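Long-range contact in aclacinomycin-N/aclacinomycin-A oxidase (Streptomyces galilaeus, PDB 2IPI), which uses a bicovalently attached FAD and molecular oxygen to oxidise the terminal sugar of aclacinomycin N, giving aclacinomycin A and then aclacinomycin Y: residues 264-276 against 322-334. Numbering follows the deposited sequence.
Sequences AFTRIIDNHGAWH and DFVAAVNEGTGVE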
ATOM      1  N   ALA A 264     -19.586  12.285  21.648  1.00 22.67           N
ATOM      2  CA  ALA A 264     -19.063  10.931  21.863  1.00 22.96           C
ATOM      3  C   ALA A 264     -18.102  10.527  20.742  1.00 23.76           C
ATOM      4  O   ALA A 264     -17.071   9.913  21.034  1.00 24.02           O
ATOM      5  CB  ALA A 264     -20.163   9.898  21.990  1.00 20.58           C
ATOM      6  N   PHE A 265     -18.395  10.837  19.482  1.00 25.46           N
ATOM      7  CA  PHE A 265     -17.489  10.520  18.371  1.00 24.12           C
ATOM      8  C   PHE A 265     -16.090  11.043  18.672  1.00 24.72           C
ATOM      9  O   PHE A 265     -15.090  10.347  18.498  1.00 25.23           O
ATOM     10  CB  PHE A 265     -18.016  11.126  17.076  1.00 26.21           C
ATOM     11  CG  PHE A 265     -17.212  10.955  15.801  1.00 23.00           C
ATOM     12  CD1 PHE A 265     -17.464   9.886  14.951  1.00 21.98           C
ATOM     13  CD2 PHE A 265     -16.221  11.857  15.444  1.00 20.17           C
ATOM     14  CE1 PHE A 265     -16.754   9.714  13.773  1.00 18.79           C
ATOM     15  CE2 PHE A 265     -15.495  11.688  14.273  1.00 18.34           C
ATOM     16  CZ  PHE A 265     -15.757  10.609  13.447  1.00 16.52           C
ATOM     17  N   THR A 266     -16.031  12.284  19.143  1.00 24.19           N
ATOM     18  CA  THR A 266     -14.768  12.941  19.457  1.00 23.28           C
ATOM     19  C   THR A 266     -14.063  12.288  20.626  1.00 22.06           C
ATOM     20  O   THR A 266     -12.839  12.145  20.638  1.00 18.41           O
ATOM     21  CB  THR A 266     -14.990  14.435  19.761  1.00 25.89           C
ATOM     22  OG1 THR A 266     -15.261  15.139  18.544  1.00 29.29           O
ATOM     23  CG2 THR A 266     -13.736  15.062  20.348  1.00 28.83           C
ATOM     24  N   ARG A 267     -14.784  11.858  21.675  1.00 22.72           N
ATOM     25  CA  ARG A 267     -14.074  11.127  22.718  1.00 21.81           C
ATOM     26  C   ARG A 267     -13.426   9.860  22.146  1.00 18.03           C
ATOM     27  O   ARG A 267     -12.318   9.530  22.539  1.00 23.32           O
ATOM     28  CB  ARG A 267     -15.004  10.723  23.860  1.00 26.27           C
ATOM     29  CG  ARG A 267     -15.748  11.927  24.409  1.00 33.17           C
ATOM     30  CD  ARG A 267     -15.190  12.300  25.771  1.00 34.90           C
ATOM     31  NE  ARG A 267     -14.179  13.352  25.659  1.00 34.07           N
ATOM     32  CZ  ARG A 267     -14.014  14.274  26.594  1.00 34.57           C
ATOM     33  NH1 ARG A 267     -13.076  15.208  26.436  1.00 32.81           N
ATOM     34  NH2 ARG A 267     -14.780  14.267  27.678  1.00 30.09           N
ATOM     35  N   ILE A 268     -14.146   9.201  21.257  1.00 19.09           N
ATOM     36  CA  ILE A 268     -13.707   7.983  20.590  1.00 22.07           C
ATOM     37  C   ILE A 268     -12.455   8.291  19.774  1.00 21.47           C
ATOM     38  O   ILE A 268     -11.434   7.617  19.885  1.00 19.28           O
ATOM     39  CB  ILE A 268     -14.822   7.404  19.699  1.00 19.05           C
ATOM     40  CG1 ILE A 268     -15.810   6.515  20.467  1.00 16.61           C
ATOM     41  CG2 ILE A 268     -14.282   6.640  18.498  1.00 18.38           C
ATOM     42  CD1 ILE A 268     -17.009   6.095  19.640  1.00 14.79           C
ATOM     43  N   ILE A 269     -12.564   9.344  18.957  1.00 18.39           N
ATOM     44  CA  ILE A 269     -11.391   9.782  18.200  1.00 15.69           C
ATOM     45  C   ILE A 269     -10.232  10.091  19.129  1.00 17.33           C
ATOM     46  O   ILE A 269      -9.124   9.571  18.983  1.00 19.05           O
ATOM     47  CB  ILE A 269     -11.705  11.027  17.344  1.00 14.34           C
ATOM     48  CG1 ILE A 269     -12.618  10.733  16.158  1.00 13.28           C
ATOM     49  CG2 ILE A 269     -10.409  11.699  16.905  1.00 15.53           C
ATOM     50  CD1 ILE A 269     -12.023   9.860  15.079  1.00 20.56           C
ATOM     51  N   ASP A 270     -10.485  10.961  20.105  1.00 15.75           N
ATOM     52  CA  ASP A 270      -9.395  11.413  20.969  1.00 16.90           C
ATOM     53  C   ASP A 270      -8.835  10.258  21.787  1.00 16.75           C
ATOM     54  O   ASP A 270      -7.615  10.179  21.978  1.00 17.17           O
ATOM     55  CB  ASP A 270      -9.882  12.554  21.861  1.00 19.95           C
ATOM     56  CG  ASP A 270     -10.205  13.802  21.043  1.00 25.12           C
ATOM     57  OD1 ASP A 270      -9.770  13.869  19.876  1.00 23.20           O
ATOM     58  OD2 ASP A 270     -10.901  14.699  21.574  1.00 31.27           O
ATOM     59  N   ASN A 271      -9.752   9.393  22.237  1.00 13.62           N
ATOM     60  CA  ASN A 271      -9.341   8.185  22.948  1.00 17.05           C
ATOM     61  C   ASN A 271      -8.481   7.280  22.059  1.00 14.43           C
ATOM     62  O   ASN A 271      -7.396   6.871  22.492  1.00 14.52           O
ATOM     63  CB  ASN A 271     -10.571   7.433  23.463  1.00 16.46           C
ATOM     64  CG  ASN A 271     -11.184   8.039  24.706  1.00 16.25           C
ATOM     65  OD1 ASN A 271     -10.765   9.063  25.244  1.00 16.86           O
ATOM     66  ND2 ASN A 271     -12.227   7.380  25.215  1.00 19.78           N
ATOM     67  N   HIS A 272      -8.932   6.960  20.854  1.00 14.50           N
ATOM     68  CA  HIS A 272      -8.160   6.122  19.926  1.00 15.72           C
ATOM     69  C   HIS A 272      -6.739   6.652  19.735  1.00 16.64           C
ATOM     70  O   HIS A 272      -5.771   5.894  19.885  1.00 18.17           O
ATOM     71  CB  HIS A 272      -8.894   6.009  18.595  1.00 13.55           C
ATOM     72  CG  HIS A 272      -8.175   5.499  17.396  1.00 14.15           C
ATOM     73  ND1 HIS A 272      -8.399   4.229  16.914  1.00 15.94           N
ATOM     74  CD2 HIS A 272      -7.254   6.026  16.548  1.00 13.39           C
ATOM     75  CE1 HIS A 272      -7.663   3.992  15.837  1.00 13.62           C
ATOM     76  NE2 HIS A 272      -6.950   5.075  15.599  1.00 14.54           N
ATOM     77  N   GLY A 273      -6.639   7.930  19.382  1.00 16.81           N
ATOM     78  CA  GLY A 273      -5.392   8.608  19.135  1.00 16.30           C
ATOM     79  C   GLY A 273      -4.479   8.737  20.327  1.00 15.05           C
ATOM     80  O   GLY A 273      -3.254   8.616  20.190  1.00 16.65           O
ATOM     81  N   ALA A 274      -4.987   8.983  21.543  1.00 14.62           N
ATOM     82  CA  ALA A 274      -4.066   9.016  22.680  1.00 15.64           C
ATOM     83  C   ALA A 274      -3.427   7.642  22.923  1.00 16.04           C
ATOM     84  O   ALA A 274      -2.274   7.608  23.348  1.00 20.37           O
ATOM     85  CB  ALA A 274      -4.750   9.485  23.957  1.00 16.47           C
ATOM     86  N   TRP A 275      -4.144   6.544  22.681  1.00 16.16           N
ATOM     87  CA  TRP A 275      -3.670   5.184  22.943  1.00 18.63           C
ATOM     88  C   TRP A 275      -2.547   4.824  21.976  1.00 20.14           C
ATOM     89  O   TRP A 275      -1.499   4.292  22.353  1.00 22.40           O
ATOM     90  CB  TRP A 275      -4.817   4.183  22.816  1.00 18.55           C
ATOM     91  CG  TRP A 275      -4.520   2.747  23.115  1.00 21.25           C
ATOM     92  CD1 TRP A 275      -4.736   2.102  24.312  1.00 19.52           C
ATOM     93  CD2 TRP A 275      -3.960   1.760  22.234  1.00 21.92           C
ATOM     94  NE1 TRP A 275      -4.348   0.790  24.226  1.00 19.43           N
ATOM     95  CE2 TRP A 275      -3.865   0.545  22.964  1.00 21.89           C
ATOM     96  CE3 TRP A 275      -3.524   1.758  20.903  1.00 21.25           C
ATOM     97  CZ2 TRP A 275      -3.358  -0.626  22.408  1.00 21.79           C
ATOM     98  CZ3 TRP A 275      -3.024   0.596  20.355  1.00 20.77           C
ATOM     99  CH2 TRP A 275      -2.940  -0.588  21.096  1.00 20.33           C
ATOM    100  N   HIS A 276      -2.826   5.144  20.673  1.00 18.16           N
ATOM    101  CA  HIS A 276      -1.815   4.836  19.657  1.00 18.12           C
ATOM    102  C   HIS A 276      -0.512   5.570  19.916  1.00 18.85           C
ATOM    103  O   HIS A 276       0.560   5.045  19.624  1.00 18.36           O
ATOM    104  CB  HIS A 276      -2.352   5.143  18.253  1.00 16.50           C
ATOM    105  CG  HIS A 276      -3.240   4.036  17.776  1.00 16.69           C
ATOM    106  ND1 HIS A 276      -4.584   3.945  18.084  1.00 16.58           N
ATOM    107  CD2 HIS A 276      -2.947   2.956  17.018  1.00 13.03           C
ATOM    108  CE1 HIS A 276      -5.075   2.857  17.523  1.00 18.07           C
ATOM    109  NE2 HIS A 276      -4.109   2.240  16.872  1.00 16.62           N
ATOM    110  N   ASP A 322      -9.052  -4.677  26.725  1.00 22.50           N
ATOM    111  CA  ASP A 322      -8.436  -3.553  27.438  1.00 21.87           C
ATOM    112  C   ASP A 322      -8.268  -2.357  26.502  1.00 18.46           C
ATOM    113  O   ASP A 322      -8.376  -1.202  26.903  1.00 22.06           O
ATOM    114  CB  ASP A 322      -7.097  -3.943  28.046  1.00 26.02           C
ATOM    115  CG  ASP A 322      -7.177  -4.536  29.438  1.00 27.90           C
ATOM    116  OD1 ASP A 322      -8.288  -4.779  29.965  1.00 34.78           O
ATOM    117  OD2 ASP A 322      -6.111  -4.786  30.038  1.00 27.03           O
ATOM    118  N   PHE A 323      -8.001  -2.633  25.231  1.00 14.42           N
ATOM    119  CA  PHE A 323      -7.847  -1.584  24.223  1.00 15.38           C
ATOM    120  C   PHE A 323      -9.197  -0.939  23.937  1.00 15.51           C
ATOM    121  O   PHE A 323      -9.326   0.280  24.096  1.00 22.05           O
ATOM    122  CB  PHE A 323      -7.206  -2.159  22.964  1.00 16.59           C
ATOM    123  CG  PHE A 323      -7.342  -1.342  21.683  1.00 16.49           C
ATOM    124  CD1 PHE A 323      -7.769  -1.977  20.524  1.00 15.07           C
ATOM    125  CD2 PHE A 323      -7.042   0.012  21.637  1.00 16.59           C
ATOM    126  CE1 PHE A 323      -7.880  -1.293  19.326  1.00 16.50           C
ATOM    127  CE2 PHE A 323      -7.163   0.715  20.449  1.00 18.00           C
ATOM    128  CZ  PHE A 323      -7.598   0.063  19.301  1.00 17.45           C
ATOM    129  N   VAL A 324     -10.212  -1.696  23.546  1.00 14.36           N
ATOM    130  CA  VAL A 324     -11.501  -1.049  23.282  1.00 19.18           C
ATOM    131  C   VAL A 324     -12.016  -0.344  24.539  1.00 21.95           C
ATOM    132  O   VAL A 324     -12.662   0.693  24.438  1.00 18.52           O
ATOM    133  CB  VAL A 324     -12.566  -2.014  22.757  1.00 20.71           C
ATOM    134  CG1 VAL A 324     -11.979  -3.037  21.788  1.00 20.64           C
ATOM    135  CG2 VAL A 324     -13.247  -2.733  23.912  1.00 29.29           C
ATOM    136  N   ALA A 325     -11.713  -0.905  25.714  1.00 22.25           N
ATOM    137  CA  ALA A 325     -12.145  -0.218  26.933  1.00 23.08           C
ATOM    138  C   ALA A 325     -11.455   1.141  27.016  1.00 22.84           C
ATOM    139  O   ALA A 325     -11.957   2.113  27.595  1.00 23.92           O
ATOM    140  CB  ALA A 325     -11.883  -1.073  28.156  1.00 25.08           C
ATOM    141  N   ALA A 326     -10.268   1.243  26.412  1.00 19.25           N
ATOM    142  CA  ALA A 326      -9.607   2.557  26.389  1.00 17.18           C
ATOM    143  C   ALA A 326     -10.243   3.431  25.315  1.00 15.45           C
ATOM    144  O   ALA A 326     -10.403   4.642  25.461  1.00 23.52           O
ATOM    145  CB  ALA A 326      -8.111   2.414  26.167  1.00 13.21           C
ATOM    146  N   VAL A 327     -10.634   2.821  24.206  1.00 16.16           N
ATOM    147  CA  VAL A 327     -11.215   3.545  23.084  1.00 19.11           C
ATOM    148  C   VAL A 327     -12.503   4.263  23.419  1.00 21.76           C
ATOM    149  O   VAL A 327     -12.758   5.397  22.994  1.00 26.96           O
ATOM    150  CB  VAL A 327     -11.455   2.541  21.933  1.00 16.01           C
ATOM    151  CG1 VAL A 327     -12.588   2.928  21.012  1.00 15.16           C
ATOM    152  CG2 VAL A 327     -10.148   2.402  21.168  1.00 14.84           C
ATOM    153  N   ASN A 328     -13.400   3.640  24.186  1.00 23.14           N
ATOM    154  CA  ASN A 328     -14.648   4.419  24.383  1.00 25.06           C
ATOM    155  C   ASN A 328     -14.838   4.711  25.862  1.00 23.58           C
ATOM    156  O   ASN A 328     -15.966   4.787  26.356  1.00 21.93           O
ATOM    157  CB  ASN A 328     -15.857   3.768  23.737  1.00 31.86           C
ATOM    158  CG  ASN A 328     -16.484   2.535  24.331  1.00 33.63           C
ATOM    159  OD1 ASN A 328     -15.881   1.456  24.258  1.00 35.77           O
ATOM    160  ND2 ASN A 328     -17.673   2.662  24.902  1.00 39.50           N
ATOM    161  N   GLU A 329     -13.730   4.901  26.579  1.00 23.49           N
ATOM    162  CA  GLU A 329     -13.845   5.197  28.001  1.00 28.69           C
ATOM    163  C   GLU A 329     -14.746   6.390  28.291  1.00 33.51           C
ATOM    164  O   GLU A 329     -15.729   6.277  29.030  1.00 42.99           O
ATOM    165  CB  GLU A 329     -12.484   5.470  28.658  1.00 34.27           C
ATOM    166  CG  GLU A 329     -12.494   5.035  30.120  1.00 38.08           C
ATOM    167  CD  GLU A 329     -12.764   6.135  31.118  1.00 41.68           C
ATOM    168  OE1 GLU A 329     -13.162   5.816  32.257  1.00 46.88           O
ATOM    169  OE2 GLU A 329     -12.580   7.331  30.784  1.00 42.67           O
ATOM    170  N   GLY A 330     -14.474   7.563  27.714  1.00 31.61           N
ATOM    171  CA  GLY A 330     -15.312   8.710  28.077  1.00 30.39           C
ATOM    172  C   GLY A 330     -16.555   8.848  27.216  1.00 28.40           C
ATOM    173  O   GLY A 330     -17.117   9.934  27.110  1.00 35.34           O
ATOM    174  N   THR A 331     -16.982   7.758  26.597  1.00 25.26           N
ATOM    175  CA  THR A 331     -18.049   7.787  25.604  1.00 27.67           C
ATOM    176  C   THR A 331     -19.415   7.716  26.247  1.00 31.49           C
ATOM    177  O   THR A 331     -19.596   7.354  27.408  1.00 32.58           O
ATOM    178  CB  THR A 331     -17.826   6.621  24.617  1.00 27.79           C
ATOM    179  OG1 THR A 331     -16.496   6.807  24.076  1.00 28.77           O
ATOM    180  CG2 THR A 331     -18.769   6.628  23.434  1.00 30.59           C
ATOM    181  N   GLY A 332     -20.431   8.078  25.464  1.00 35.47           N
ATOM    182  CA  GLY A 332     -21.789   7.989  25.985  1.00 36.49           C
ATOM    183  C   GLY A 332     -22.492   6.756  25.468  1.00 35.63           C
ATOM    184  O   GLY A 332     -23.582   6.453  25.948  1.00 35.16           O
ATOM    185  N   VAL A 333     -21.887   6.055  24.497  1.00 34.75           N
ATOM    186  CA  VAL A 333     -22.605   4.910  23.927  1.00 33.41           C
ATOM    187  C   VAL A 333     -21.805   3.622  24.044  1.00 33.05           C
ATOM    188  O   VAL A 333     -20.575   3.607  23.978  1.00 35.58           O
ATOM    189  CB  VAL A 333     -23.008   5.149  22.461  1.00 34.12           C
ATOM    190  CG1 VAL A 333     -22.739   6.590  22.060  1.00 30.95           C
ATOM    191  CG2 VAL A 333     -22.285   4.168  21.553  1.00 35.45           C
ATOM    192  N   GLU A 334     -22.530   2.511  24.222  1.00 31.82           N
ATOM    193  CA  GLU A 334     -21.856   1.228  24.376  1.00 30.51           C
ATOM    194  C   GLU A 334     -21.945   0.367  23.115  1.00 26.58           C
ATOM    195  O   GLU A 334     -23.025   0.133  22.581  1.00 23.56           O
ATOM    196  CB  GLU A 334     -22.421   0.460  25.573  1.00 34.50           C
ATOM    197  CG  GLU A 334     -22.164  -1.033  25.485  1.00 35.37           C
ATOM    198  CD  GLU A 334     -21.027  -1.534  26.361  1.00 37.38           C
ATOM    199  OE1 GLU A 334     -21.135  -2.673  26.861  1.00 43.05           O
ATOM    200  OE2 GLU A 334     -20.051  -0.769  26.540  1.00 36.81           O
TER
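F323 lies obliquely over a face of the W275 indole, with F323 CD2 above the middle of the indole and 3.5 Å from W275 CE2. The two planes are inclined by 41°, and the side chains cross at about a right angle. With chi1 at -177°, W275 CG stands opposite the backbone N, which places the indole against F323, while A326 CB touches W275 CD1 at 3.9 Å. W275 CE3 also lies over the H276 ring, whose rotation is probably set by a straight bond from H276 ND1 to H272 O (2.9 Å).

One helical turn before W275, N271 meets the C-terminal end of helix 316-327. N271 ND2 donates to V327 O (3.0 Å), the carbonyl of the last residue of that helix; the oxygen lies close to the amide plane of N271, but the nitrogen sits well above the carbonyl plane. The chain then turns through N328-T331, where R267 CD packs on G330 O and T331 CG2 reaches A264 CB (3.8 Å).

The short helical segments run at 132° to each other, closer to antiparallel than parallel. Both helices pack on the seven-stranded antiparallel sheet of the substrate-binding half: I268 and V327 share W255 of strand 248-256, I268 also touches F293 of strand 290-296, and F265 and I269 face helix 374-385.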